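Local coordinates for putative uncharacterized protein PH1404 (Pyrococcus horikoshii, PDB 3AF6) that probably terminates transcription as a zinc-dependent ribonuclease of the metallo-beta-lactamase superfamily, cleaving nascent RNA where it leaves RNA polymerase, at residues Q402-R405 with E406-E409; R435-E438 with V439-V442. One frame throughout, in Å; residues are numbered along the deposited sequence.

Interaction 1 of 2, residues Q402-R405 with E406-E409; sequences QMPR and EEAE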
# COMPACT_ATOMS: atom_id res chain seq x y z
N GLN A 402 3.74 -20.74 12.11
CA GLN A 402 3.07 -21.08 10.86
C GLN A 402 3.76 -22.28 10.26
O GLN A 402 4.93 -22.56 10.53
CB GLN A 402 3.12 -19.91 9.88
CG GLN A 402 2.29 -18.73 10.33
CD GLN A 402 2.67 -17.44 9.64
OE1 GLN A 402 2.14 -16.38 9.96
NE2 GLN A 402 3.58 -17.53 8.68
N MET A 403 3.00 -23.00 9.44
CA MET A 403 3.46 -24.19 8.75
C MET A 403 4.55 -23.80 7.73
O MET A 403 4.43 -22.79 7.04
CB MET A 403 2.25 -24.79 8.04
CG MET A 403 2.47 -26.02 7.20
SD MET A 403 0.90 -26.46 6.39
CE MET A 403 0.12 -27.43 7.68
N PRO A 404 5.63 -24.60 7.63
CA PRO A 404 6.70 -24.30 6.67
C PRO A 404 6.13 -24.11 5.26
O PRO A 404 5.29 -24.89 4.82
CB PRO A 404 7.59 -25.54 6.76
CG PRO A 404 7.42 -25.97 8.17
CD PRO A 404 5.93 -25.81 8.40
N ARG A 405 6.60 -23.08 4.56
CA ARG A 405 6.13 -22.75 3.21
C ARG A 405 6.02 -23.93 2.25
O ARG A 405 5.07 -24.02 1.47
CB ARG A 405 7.02 -21.69 2.56
CG ARG A 405 7.51 -20.60 3.53
CD ARG A 405 7.67 -19.22 2.85
NE ARG A 405 6.66 -18.29 3.35
CZ ARG A 405 5.52 -17.99 2.72
NH1 ARG A 405 5.24 -18.54 1.55
NH2 ARG A 405 4.65 -17.16 3.29
N GLU A 406 6.97 -24.85 2.30
CA GLU A 406 6.94 -25.97 1.39
C GLU A 406 5.97 -27.06 1.81
O GLU A 406 5.40 -27.75 0.97
CB GLU A 406 8.34 -26.55 1.22
CG GLU A 406 8.54 -27.22 -0.12
CD GLU A 406 9.98 -27.54 -0.39
OE1 GLU A 406 10.55 -28.39 0.34
OE2 GLU A 406 10.55 -26.93 -1.32
N GLU A 407 5.78 -27.22 3.12
CA GLU A 407 4.85 -28.22 3.62
C GLU A 407 3.44 -27.75 3.28
O GLU A 407 2.56 -28.55 2.96
CB GLU A 407 5.00 -28.38 5.12
CG GLU A 407 4.23 -29.54 5.72
CD GLU A 407 4.27 -29.54 7.24
OE1 GLU A 407 5.38 -29.52 7.82
OE2 GLU A 407 3.18 -29.55 7.86
N ALA A 408 3.23 -26.44 3.34
CA ALA A 408 1.94 -25.86 3.04
C ALA A 408 1.68 -26.02 1.56
O ALA A 408 0.61 -26.47 1.15
CB ALA A 408 1.93 -24.38 3.41
N GLU A 409 2.67 -25.63 0.76
CA GLU A 409 2.59 -25.73 -0.69
C GLU A 409 2.17 -27.14 -1.06
O GLU A 409 1.26 -27.35 -1.88
CB GLU A 409 3.95 -25.43 -1.30
CG GLU A 409 3.94 -25.32 -2.81
CD GLU A 409 5.32 -25.06 -3.38
OE1 GLU A 409 6.08 -26.05 -3.57
OE2 GLU A 409 5.65 -23.88 -3.63
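M403 lays its thioether over the first turn of helix 405-420: SD lies 3.6 Å from CA and 3.8 Å from CB of A408, the apolar side-chain contact of this helix start. The chain gets there because CG stands opposite the backbone N (chi1 178°) and chi2 is extended too, while a bend at chi3 turns CE toward E407, whose OE2 lies 3.7 Å from that methyl. The M403 and E407 side chains meet at roughly a right angle. The other carboxylate oxygen of E407, OE1, comes up to the ring methylene CD of P404, at 3.8 Å, and here the two side chains run alongside each other in the same direction. These are van der Waals contacts; the charge of E407 is met by a salt bridge from OE2 to R411, one turn further along the helix.

P404 holds the N-cap position. Its O takes the A408 N-H at 3.0 Å in a bond with an N-H...O angle of 158°, and E407 N adds a weak, bent one (122°). The next i to i+4 hydrogen bond, E409 N to R405 O, continues the helical pattern.

In the preceding loop M403 N hydrogen-bonds to OD1 of D589, and E409 forms a salt bridge with R374. Near the surface of the beta-CASP region, the contact thus marks where the loop after strand 388-392 turns into helix 405-420, with A408 touching I588.

Interaction 2 of 2, residues R435-E438 with V439-V442; sequences RAQE and VMMV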
# COMPACT_ATOMS: atom_id res chain seq x y z
N ARG A 435 -2.42 -12.42 -0.30
CA ARG A 435 -2.42 -13.86 -0.51
C ARG A 435 -2.76 -14.30 -1.93
O ARG A 435 -2.17 -15.26 -2.44
CB ARG A 435 -3.38 -14.55 0.46
CG ARG A 435 -3.10 -14.37 1.97
CD ARG A 435 -1.61 -14.36 2.31
NE ARG A 435 -1.02 -13.02 2.14
CZ ARG A 435 0.19 -12.79 1.65
NH1 ARG A 435 0.97 -13.80 1.27
NH2 ARG A 435 0.63 -11.54 1.54
N ALA A 436 -3.70 -13.61 -2.58
CA ALA A 436 -4.11 -13.98 -3.93
C ALA A 436 -2.91 -14.19 -4.86
O ALA A 436 -2.72 -15.28 -5.40
CB ALA A 436 -5.05 -12.92 -4.50
N GLN A 437 -2.11 -13.15 -5.05
CA GLN A 437 -0.95 -13.24 -5.92
C GLN A 437 0.08 -14.26 -5.46
O GLN A 437 0.75 -14.91 -6.28
CB GLN A 437 -0.29 -11.87 -6.08
CG GLN A 437 -1.05 -10.90 -6.95
CD GLN A 437 -2.26 -10.28 -6.25
OE1 GLN A 437 -3.16 -9.77 -6.92
NE2 GLN A 437 -2.27 -10.31 -4.91
N GLU A 438 0.22 -14.41 -4.14
CA GLU A 438 1.19 -15.36 -3.60
C GLU A 438 0.79 -16.78 -3.94
O GLU A 438 1.62 -17.59 -4.37
CB GLU A 438 1.29 -15.22 -2.09
CG GLU A 438 2.34 -16.13 -1.47
CD GLU A 438 3.77 -15.70 -1.79
OE1 GLU A 438 3.96 -14.61 -2.36
OE2 GLU A 438 4.70 -16.44 -1.44
N VAL A 439 -0.48 -17.10 -3.71
CA VAL A 439 -0.98 -18.43 -4.00
C VAL A 439 -0.97 -18.62 -5.52
O VAL A 439 -0.77 -19.73 -6.02
CB VAL A 439 -2.41 -18.63 -3.47
CG1 VAL A 439 -2.99 -19.94 -3.98
CG2 VAL A 439 -2.38 -18.61 -1.95
N MET A 440 -1.16 -17.53 -6.25
CA MET A 440 -1.13 -17.62 -7.70
C MET A 440 0.24 -18.14 -8.11
O MET A 440 0.33 -19.14 -8.82
CB MET A 440 -1.40 -16.27 -8.36
CG MET A 440 -2.87 -16.05 -8.72
SD MET A 440 -3.26 -14.31 -8.86
CE MET A 440 -2.76 -13.95 -10.57
N MET A 441 1.29 -17.48 -7.65
CA MET A 441 2.65 -17.89 -7.99
C MET A 441 2.85 -19.36 -7.67
O MET A 441 3.31 -20.13 -8.51
CB MET A 441 3.66 -17.05 -7.23
CG MET A 441 3.68 -15.60 -7.65
SD MET A 441 4.06 -15.41 -9.40
CE MET A 441 2.45 -15.47 -10.13
N VAL A 442 2.49 -19.77 -6.46
CA VAL A 442 2.64 -21.16 -6.10
C VAL A 442 2.02 -22.07 -7.16
O VAL A 442 2.65 -23.04 -7.57
CB VAL A 442 2.00 -21.46 -4.74
CG1 VAL A 442 2.04 -22.95 -4.47
CG2 VAL A 442 2.76 -20.73 -3.65
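Four successive i to i+4 hydrogen bonds build this first part of helix 435-447, from V439 N to R435 O at 2.8 Å and 173° through M440 N to A436 O and M441 N to Q437 O, to V442 N to E438 O at 3.1 Å and 171°. Between the two segments, the side chains pack mainly on the carbonyl oxygens of the preceding turn. V439 and V442 do this alike: in each, CG2 stands opposite the residue's own carbonyl carbon and lies 3.4 Å from an acceptor oxygen, R435 O for V439 CG2 and E438 O for V442 CG2. M440 runs back along A436, with SD 3.6 Å from A436 O, before its bend at chi3 carries the methyl off. M441 is folded at both chi2 and chi3, and its CG rests 3.3 Å from Q437 O.

The E438 side chain leaves the helix differently. It bends at chi2 (71°), and its OE2 accepts R374 N while OE1 makes only a weak hydrogen bond with L375 N; both oxygens of this buried acid thus have a backbone donor. R435 NH1 donates to F591 O, and its side chain comes about 7 Å from a zinc ion.

Helix 435-447 follows strand 425-429 of the parallel beta-CASP sheet; A436 and M440 touch I462 and T466 of helix 462-471, whereas V439 meets L412 and V442 meets E409 on helix 405-420.

Interaction 1 precedes interaction 2 along the chain, and their centres lie 14 Å apart within the beta-CASP region. They sit on the neighbouring helices 405-420 and 435-447, joined in sequence through strand 425-429 of the six-stranded parallel sheet. The two helices touch directly, with E409 CG 3.5 Å from V442 CG1. R405 NH1 also lies 3.7 Å from E438 OE2, a long and weak ionic approach rather than a salt bridge. R374 bridges the two helices, with its side chain on E409 and its backbone N on E438. The R435 side chain is about 7 Å from a zinc ion and that of R405 about 13 Å, so the start of helix 435-447 lies nearer the metal site, consistent with beta-CASP elements bordering the nuclease centre.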